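Long-range contacts in solute-binding protein (Thermoactinomyces vulgaris, PDB 2ZYO), which binds maltodextrins such as maltotetraose and, as is usual for its family, probably delivers them to a membrane transporter for uptake: residues W39-F43 with F302-A308; V110-L115 with I279-Y285; L124-I128 with E318-Q322. One frame throughout, in Å; residues are numbered along the deposited sequence.

How the interactions relate
Along the chain the segments run 39-43, 110-115, 124-128, 279-285, 302-308 and 318-322, so every early segment pairs with a late one and widely separated parts of the sequence are built into one region of the binding protein. Interactions 2 and 3 share a mixed sheet, on neighbouring strands 278-287 and 120-136; their centres are about 8 Å apart, and K282 joins E318 in a salt bridge. Interaction 1, where helix 30-47 meets the start of helix 306-316, lies farther out, its centre about 13 Å from that of interaction 3 and about 18 Å from that of interaction 2. T304 packs on W284 and L124, linking this helical layer to the sheet nearer the bound sugar.

Interaction 1: residues W39-F43 with F302-A308; sequences WAGEF and FLTSKEA
F302 and F43 both carry CG anti to the backbone N (chi1 -170° and -175°), and these torsions bring their rings together where helix 30-47 meets the turn leading into helix 306-316. The edge of F43 points at the face of F302 in a T-shaped stack, with the ring planes at 70° and the ring centroids 5.5 Å apart. F43 CB adds an off-centre CH-pi contact over the same F302 ring. The rim of F302 reaches the helix backbone, with F302 CE2 3.3 Å from W39 O, while W39 O also accepts the helical bond from F43 N. E42 CB meets the F302 ring at its edge.

W39 covers the other half of the contact. Its CG lies anti to the carbonyl carbon, and the indole spreads over the first turn of helix 306-316. A308 CA sits over one face, 3.9 Å from the centroid of the five-membered ring of W39. E307 CG approaches W39 CH2 obliquely at 3.6 Å, and L303 CD2 packs against W39 CB at 3.8 Å. S305 N-caps that helix, its OG accepting from A308 N at 3.0 Å.

The indole nitrogen of W39 bonds to S311 OG one turn further on. Between 39-43 and 302-308 themselves, adhesion therefore rests on aromatic and aliphatic surface, with W39 NE1 held by S311 and S305 capping its own helix.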
# COMPACT_ATOMS: atom_id res chain seq x y z
N TRP A 39 -14.45 15.72 -10.95
CA TRP A 39 -13.30 16.32 -11.61
C TRP A 39 -13.23 16.03 -13.11
O TRP A 39 -12.78 16.88 -13.88
CB TRP A 39 -12.01 16.00 -10.86
CG TRP A 39 -12.02 16.71 -9.55
CD1 TRP A 39 -12.28 16.18 -8.32
CD2 TRP A 39 -11.86 18.12 -9.35
NE1 TRP A 39 -12.26 17.17 -7.36
CE2 TRP A 39 -12.00 18.37 -7.97
CE3 TRP A 39 -11.59 19.20 -10.21
CZ2 TRP A 39 -11.87 19.65 -7.42
CZ3 TRP A 39 -11.47 20.47 -9.66
CH2 TRP A 39 -11.61 20.68 -8.28
N ALA A 40 -13.72 14.86 -13.51
CA ALA A 40 -13.94 14.58 -14.93
C ALA A 40 -14.91 15.62 -15.50
O ALA A 40 -14.70 16.16 -16.58
CB ALA A 40 -14.48 13.19 -15.13
N GLY A 41 -15.97 15.90 -14.74
CA GLY A 41 -16.95 16.92 -15.11
C GLY A 41 -16.34 18.29 -15.32
O GLY A 41 -16.67 18.99 -16.28
N GLU A 42 -15.44 18.68 -14.41
CA GLU A 42 -14.73 19.96 -14.52
C GLU A 42 -13.80 20.01 -15.74
O GLU A 42 -13.68 21.05 -16.37
CB GLU A 42 -13.93 20.26 -13.24
CG GLU A 42 -14.79 20.59 -12.02
CD GLU A 42 -15.52 21.93 -12.12
OE1 GLU A 42 -15.05 22.84 -12.84
OE2 GLU A 42 -16.56 22.08 -11.45
N PHE A 43 -13.16 18.88 -16.06
CA PHE A 43 -12.34 18.79 -17.27
C PHE A 43 -13.19 19.00 -18.52
O PHE A 43 -12.80 19.73 -19.43
CB PHE A 43 -11.61 17.44 -17.33
CG PHE A 43 -10.64 17.33 -18.49
CD1 PHE A 43 -9.34 17.81 -18.38
CD2 PHE A 43 -11.04 16.73 -19.68
CE1 PHE A 43 -8.45 17.70 -19.45
CE2 PHE A 43 -10.15 16.62 -20.75
CZ PHE A 43 -8.86 17.10 -20.64
N PHE A 302 -5.01 16.84 -14.79
CA PHE A 302 -6.16 17.58 -14.28
C PHE A 302 -6.77 16.88 -13.07
O PHE A 302 -7.19 17.53 -12.11
CB PHE A 302 -7.20 17.80 -15.38
CG PHE A 302 -8.29 18.76 -15.00
CD1 PHE A 302 -8.15 20.12 -15.24
CD2 PHE A 302 -9.46 18.30 -14.39
CE1 PHE A 302 -9.16 21.02 -14.89
CE2 PHE A 302 -10.47 19.19 -14.03
CZ PHE A 302 -10.32 20.55 -14.28
N LEU A 303 -6.80 15.55 -13.11
CA LEU A 303 -7.39 14.75 -12.04
C LEU A 303 -6.48 14.62 -10.81
O LEU A 303 -6.93 14.16 -9.76
CB LEU A 303 -7.74 13.34 -12.55
CG LEU A 303 -8.79 13.20 -13.66
CD1 LEU A 303 -8.87 11.76 -14.11
CD2 LEU A 303 -10.16 13.71 -13.22
N THR A 304 -5.22 15.03 -10.95
CA THR A 304 -4.24 14.88 -9.88
C THR A 304 -3.61 16.20 -9.44
O THR A 304 -2.55 16.22 -8.79
CB THR A 304 -3.12 13.88 -10.26
OG1 THR A 304 -2.47 14.32 -11.46
CG2 THR A 304 -3.68 12.48 -10.48
N SER A 305 -4.27 17.31 -9.78
CA SER A 305 -3.80 18.64 -9.39
C SER A 305 -3.95 18.84 -7.89
O SER A 305 -4.65 18.07 -7.22
CB SER A 305 -4.59 19.71 -10.13
OG SER A 305 -5.92 19.77 -9.63
N LYS A 306 -3.32 19.88 -7.36
CA LYS A 306 -3.47 20.23 -5.95
C LYS A 306 -4.95 20.38 -5.58
O LYS A 306 -5.39 19.83 -4.58
CB LYS A 306 -2.68 21.50 -5.62
CG LYS A 306 -2.66 21.85 -4.14
CD LYS A 306 -1.90 23.13 -3.88
CE LYS A 306 -2.11 23.62 -2.45
NZ LYS A 306 -1.44 24.93 -2.18
N GLU A 307 -5.69 21.12 -6.40
CA GLU A 307 -7.12 21.34 -6.17
C GLU A 307 -7.93 20.04 -6.20
O GLU A 307 -8.77 19.81 -5.32
CB GLU A 307 -7.68 22.33 -7.21
CG GLU A 307 -9.09 22.81 -6.91
CD GLU A 307 -9.67 23.69 -8.02
OE1 GLU A 307 -9.04 23.83 -9.09
OE2 GLU A 307 -10.78 24.23 -7.81
N ALA A 308 -7.67 19.20 -7.20
CA ALA A 308 -8.41 17.95 -7.36
C ALA A 308 -8.15 16.97 -6.22
O ALA A 308 -9.07 16.33 -5.73
CB ALA A 308 -8.09 17.30 -8.71

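Interaction 2: residues V110-L115 with I279-Y285; sequences VAMKAL and IGVKGWY
V281 CG2 packs on helix 109-114 and V281 CG1 on L115 just after it, and here the packing is close. V281 CG2 presses on A114 CB at 3.7 Å and lies 3.9 Å from A111 CA, a shallow site made by two alanines one turn apart. V281 CG1 meets L115 CD2 at 3.9 Å. L115 CD2 also reaches the edge of the Y285 ring, near its plane, and lies 3.8 Å from Y285 CE1; the two side chains cross at about a right angle. At the other end I279 CD1 touches V110 CG1 at 3.6 Å, brought up by a chi1 of 60° that puts I279 CG1 between the backbone N and the carbonyl carbon.

V110 is thus closely packed at CG1 though partly exposed, and K113, exposed, marks the solvent side of the helix. The approach is wider at G283, whose CA is 4.3 Å from L115 CD1. The axes of 110-114 and 279-285 run at 69° to each other, 8.4 Å apart at their closest.

The polar end of Y285 turns to W80 O, and A111 N bonds to D108 OD2. What joins helix to strand is thus aliphatic packing on a buried face of the sheet, with these two polar groups bonded outside the contact.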
# COMPACT_ATOMS: atom_id res chain seq x y z
N VAL A 110 8.86 9.24 -3.07
CA VAL A 110 8.73 7.79 -2.88
C VAL A 110 7.47 7.24 -3.58
O VAL A 110 7.49 6.14 -4.14
CB VAL A 110 8.78 7.40 -1.38
CG1 VAL A 110 8.73 5.89 -1.21
CG2 VAL A 110 10.03 7.95 -0.73
N ALA A 111 6.39 8.02 -3.56
CA ALA A 111 5.17 7.66 -4.26
C ALA A 111 5.39 7.59 -5.77
O ALA A 111 4.82 6.73 -6.45
CB ALA A 111 4.05 8.64 -3.93
N MET A 112 6.23 8.48 -6.29
CA MET A 112 6.54 8.50 -7.71
C MET A 112 7.39 7.30 -8.13
O MET A 112 7.25 6.79 -9.23
CB MET A 112 7.22 9.81 -8.12
CG MET A 112 6.30 11.03 -8.06
SD MET A 112 4.72 10.81 -8.92
CE MET A 112 5.26 10.75 -10.63
N LYS A 113 8.27 6.86 -7.23
CA LYS A 113 9.07 5.66 -7.46
C LYS A 113 8.18 4.43 -7.63
O LYS A 113 8.47 3.56 -8.44
CB LYS A 113 10.07 5.44 -6.32
CG LYS A 113 11.20 6.45 -6.28
CD LYS A 113 12.21 6.11 -5.19
CE LYS A 113 13.15 7.28 -4.92
NZ LYS A 113 13.95 7.68 -6.11
N ALA A 114 7.08 4.39 -6.87
CA ALA A 114 6.12 3.29 -6.95
C ALA A 114 5.46 3.19 -8.33
O ALA A 114 5.03 2.11 -8.72
CB ALA A 114 5.06 3.43 -5.87
N LEU A 115 5.39 4.31 -9.05
CA LEU A 115 4.73 4.34 -10.35
C LEU A 115 5.72 4.32 -11.52
O LEU A 115 5.33 4.46 -12.68
CB LEU A 115 3.78 5.55 -10.44
CG LEU A 115 2.71 5.67 -9.35
CD1 LEU A 115 1.77 6.82 -9.66
CD2 LEU A 115 1.92 4.37 -9.16
N ILE A 279 4.66 0.91 1.53
CA ILE A 279 3.61 1.83 1.12
C ILE A 279 2.93 1.29 -0.14
O ILE A 279 3.57 0.64 -0.97
CB ILE A 279 4.12 3.28 0.91
CG1 ILE A 279 5.21 3.35 -0.16
CG2 ILE A 279 4.63 3.87 2.24
CD1 ILE A 279 5.31 4.69 -0.87
N GLY A 280 1.63 1.54 -0.25
CA GLY A 280 0.86 1.19 -1.44
C GLY A 280 0.36 2.47 -2.07
O GLY A 280 -0.17 3.34 -1.38
N VAL A 281 0.55 2.59 -3.38
CA VAL A 281 0.13 3.78 -4.11
C VAL A 281 -0.92 3.41 -5.15
O VAL A 281 -0.74 2.47 -5.92
CB VAL A 281 1.34 4.48 -4.80
CG1 VAL A 281 0.88 5.67 -5.65
CG2 VAL A 281 2.37 4.93 -3.77
N LYS A 282 -2.04 4.14 -5.14
CA LYS A 282 -3.06 4.02 -6.17
C LYS A 282 -2.91 5.20 -7.11
O LYS A 282 -3.04 6.35 -6.70
CB LYS A 282 -4.47 4.01 -5.56
CG LYS A 282 -4.80 2.75 -4.76
CD LYS A 282 -6.30 2.61 -4.50
CE LYS A 282 -6.87 3.75 -3.67
NZ LYS A 282 -8.33 3.61 -3.44
N GLY A 283 -2.62 4.92 -8.38
CA GLY A 283 -2.45 5.97 -9.37
C GLY A 283 -3.36 5.83 -10.57
O GLY A 283 -4.08 4.83 -10.70
N TRP A 284 -3.34 6.84 -11.43
CA TRP A 284 -3.96 6.77 -12.75
C TRP A 284 -2.91 6.31 -13.74
O TRP A 284 -1.79 6.84 -13.76
CB TRP A 284 -4.47 8.14 -13.20
CG TRP A 284 -5.70 8.62 -12.51
CD1 TRP A 284 -5.82 9.74 -11.73
CD2 TRP A 284 -7.00 8.02 -12.55
NE1 TRP A 284 -7.11 9.87 -11.27
CE2 TRP A 284 -7.85 8.82 -11.76
CE3 TRP A 284 -7.52 6.88 -13.17
CZ2 TRP A 284 -9.21 8.52 -11.58
CZ3 TRP A 284 -8.87 6.58 -12.99
CH2 TRP A 284 -9.70 7.40 -12.19
N TYR A 285 -3.26 5.33 -14.57
CA TYR A 285 -2.37 4.81 -15.61
C TYR A 285 -2.98 5.02 -16.98
O TYR A 285 -4.18 5.22 -17.11
CB TYR A 285 -2.04 3.33 -15.37
CG TYR A 285 -1.77 3.02 -13.92
CD1 TYR A 285 -0.79 3.71 -13.21
CD2 TYR A 285 -2.51 2.05 -13.24
CE1 TYR A 285 -0.54 3.44 -11.87
CE2 TYR A 285 -2.27 1.77 -11.90
CZ TYR A 285 -1.29 2.47 -11.22
OH TYR A 285 -1.04 2.21 -9.90

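Interaction 3: residues L124-I128 with E318-Q322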
# COMPACT_ATOMS: atom_id res chain seq x y z
N LEU A 124 0.38 9.01 -12.45
CA LEU A 124 0.41 10.02 -11.41
C LEU A 124 -0.45 9.54 -10.24
O LEU A 124 -1.49 8.91 -10.46
CB LEU A 124 -0.07 11.37 -11.96
CG LEU A 124 0.79 12.00 -13.06
CD1 LEU A 124 0.18 13.30 -13.55
CD2 LEU A 124 2.24 12.22 -12.62
N PRO A 125 -0.00 9.81 -9.00
CA PRO A 125 -0.65 9.20 -7.85
C PRO A 125 -1.89 9.92 -7.33
O PRO A 125 -2.00 11.14 -7.45
CB PRO A 125 0.44 9.23 -6.79
CG PRO A 125 1.23 10.46 -7.11
CD PRO A 125 1.14 10.66 -8.61
N LYS A 126 -2.81 9.14 -6.77
CA LYS A 126 -4.05 9.64 -6.17
C LYS A 126 -4.03 9.44 -4.66
O LYS A 126 -4.53 10.29 -3.91
CB LYS A 126 -5.25 8.88 -6.73
CG LYS A 126 -5.40 8.92 -8.25
CD LYS A 126 -6.20 7.73 -8.77
CE LYS A 126 -7.67 7.80 -8.37
NZ LYS A 126 -8.46 6.70 -9.00
N ALA A 127 -3.47 8.32 -4.22
CA ALA A 127 -3.54 7.91 -2.82
C ALA A 127 -2.31 7.12 -2.39
O ALA A 127 -1.69 6.42 -3.20
CB ALA A 127 -4.80 7.08 -2.59
N ILE A 128 -1.97 7.26 -1.11
CA ILE A 128 -0.90 6.49 -0.49
C ILE A 128 -1.43 5.88 0.81
O ILE A 128 -2.23 6.49 1.52
CB ILE A 128 0.37 7.35 -0.24
CG1 ILE A 128 1.54 6.50 0.28
CG2 ILE A 128 0.08 8.54 0.68
CD1 ILE A 128 2.89 7.15 0.10
N GLU A 318 -8.64 9.37 1.79
CA GLU A 318 -7.39 8.77 1.33
C GLU A 318 -6.33 9.85 1.16
O GLU A 318 -6.57 10.87 0.51
CB GLU A 318 -7.60 8.01 0.01
CG GLU A 318 -8.63 6.88 0.08
CD GLU A 318 -8.59 5.95 -1.13
OE1 GLU A 318 -8.27 6.42 -2.24
OE2 GLU A 318 -8.88 4.75 -0.96
N ILE A 319 -5.17 9.61 1.76
CA ILE A 319 -4.06 10.58 1.74
C ILE A 319 -3.49 10.75 0.33
O ILE A 319 -3.04 9.79 -0.27
CB ILE A 319 -2.93 10.15 2.71
CG1 ILE A 319 -3.47 10.03 4.13
CG2 ILE A 319 -1.77 11.15 2.66
CD1 ILE A 319 -2.57 9.27 5.08
N PRO A 320 -3.52 11.99 -0.20
CA PRO A 320 -2.90 12.22 -1.50
C PRO A 320 -1.40 12.48 -1.34
O PRO A 320 -1.01 13.37 -0.57
CB PRO A 320 -3.62 13.47 -2.01
CG PRO A 320 -4.05 14.21 -0.78
CD PRO A 320 -4.12 13.22 0.36
N PRO A 321 -0.55 11.71 -2.05
CA PRO A 321 0.89 11.93 -1.90
C PRO A 321 1.36 13.10 -2.75
O PRO A 321 2.21 12.96 -3.64
CB PRO A 321 1.49 10.60 -2.36
CG PRO A 321 0.50 10.06 -3.33
CD PRO A 321 -0.85 10.62 -2.99
N GLN A 322 0.78 14.26 -2.46
CA GLN A 322 1.05 15.51 -3.15
C GLN A 322 1.80 16.39 -2.15
O GLN A 322 1.31 16.61 -1.04
CB GLN A 322 -0.29 16.14 -3.56
CG GLN A 322 -0.26 16.99 -4.83
CD GLN A 322 0.14 18.45 -4.60
OE1 GLN A 322 0.24 19.22 -5.55
NE2 GLN A 322 0.36 18.83 -3.34
O HOH W 1 -6.72 11.03 -2.36
O HOH W 2 -4.58 6.97 2.81
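I128 N donates to I319 O at 2.9 Å, nearly in line with the carbonyl (C=O...N angle 167°), and this is the direct hydrogen bond between strand 120-136 and the loop of 318-322, whose chain directions here diverge by 118°. The same oxygen receives a CA-H...O contact, with A127 CA 3.2 Å from I319 O. K126 and A127 form a classic beta bulge opposite K282.

Two waters extend the backbone link. One donates to both K126 O and E318 O; the other donates to I128 O while accepting from I319 N.

P321, the centre of an inverse gamma turn, wedges its ring between two side chains of the strand. P321 CG lies 3.6 Å from P125 CB, the two rings meeting obliquely, and P321 CB is 3.9 Å from I128 CG2. P321 CD rests against the K126-A127 peptide, 3.7 Å from A127 N. Replacing P321 by an alanine here would remove CG and CD, and would probably leave P125 without its ring partner and allow the turn more backbone freedom.

I128 CG2, placed between the backbone N and the carbonyl carbon by a CG1 that is anti to N (chi1 -174°), also meets I319 CG2 at 3.8 Å. E318 lays OE1 3.5 Å from A127 CB. K126 NZ forms a salt bridge with E25 and a cation-pi contact with W284.

The loop therefore docks by one direct hydrogen bond, two water bridges and proline packing, while the E318 carboxylate, shared by R312 and K282, ties it by charge to helix 306-316 and strand 278-287.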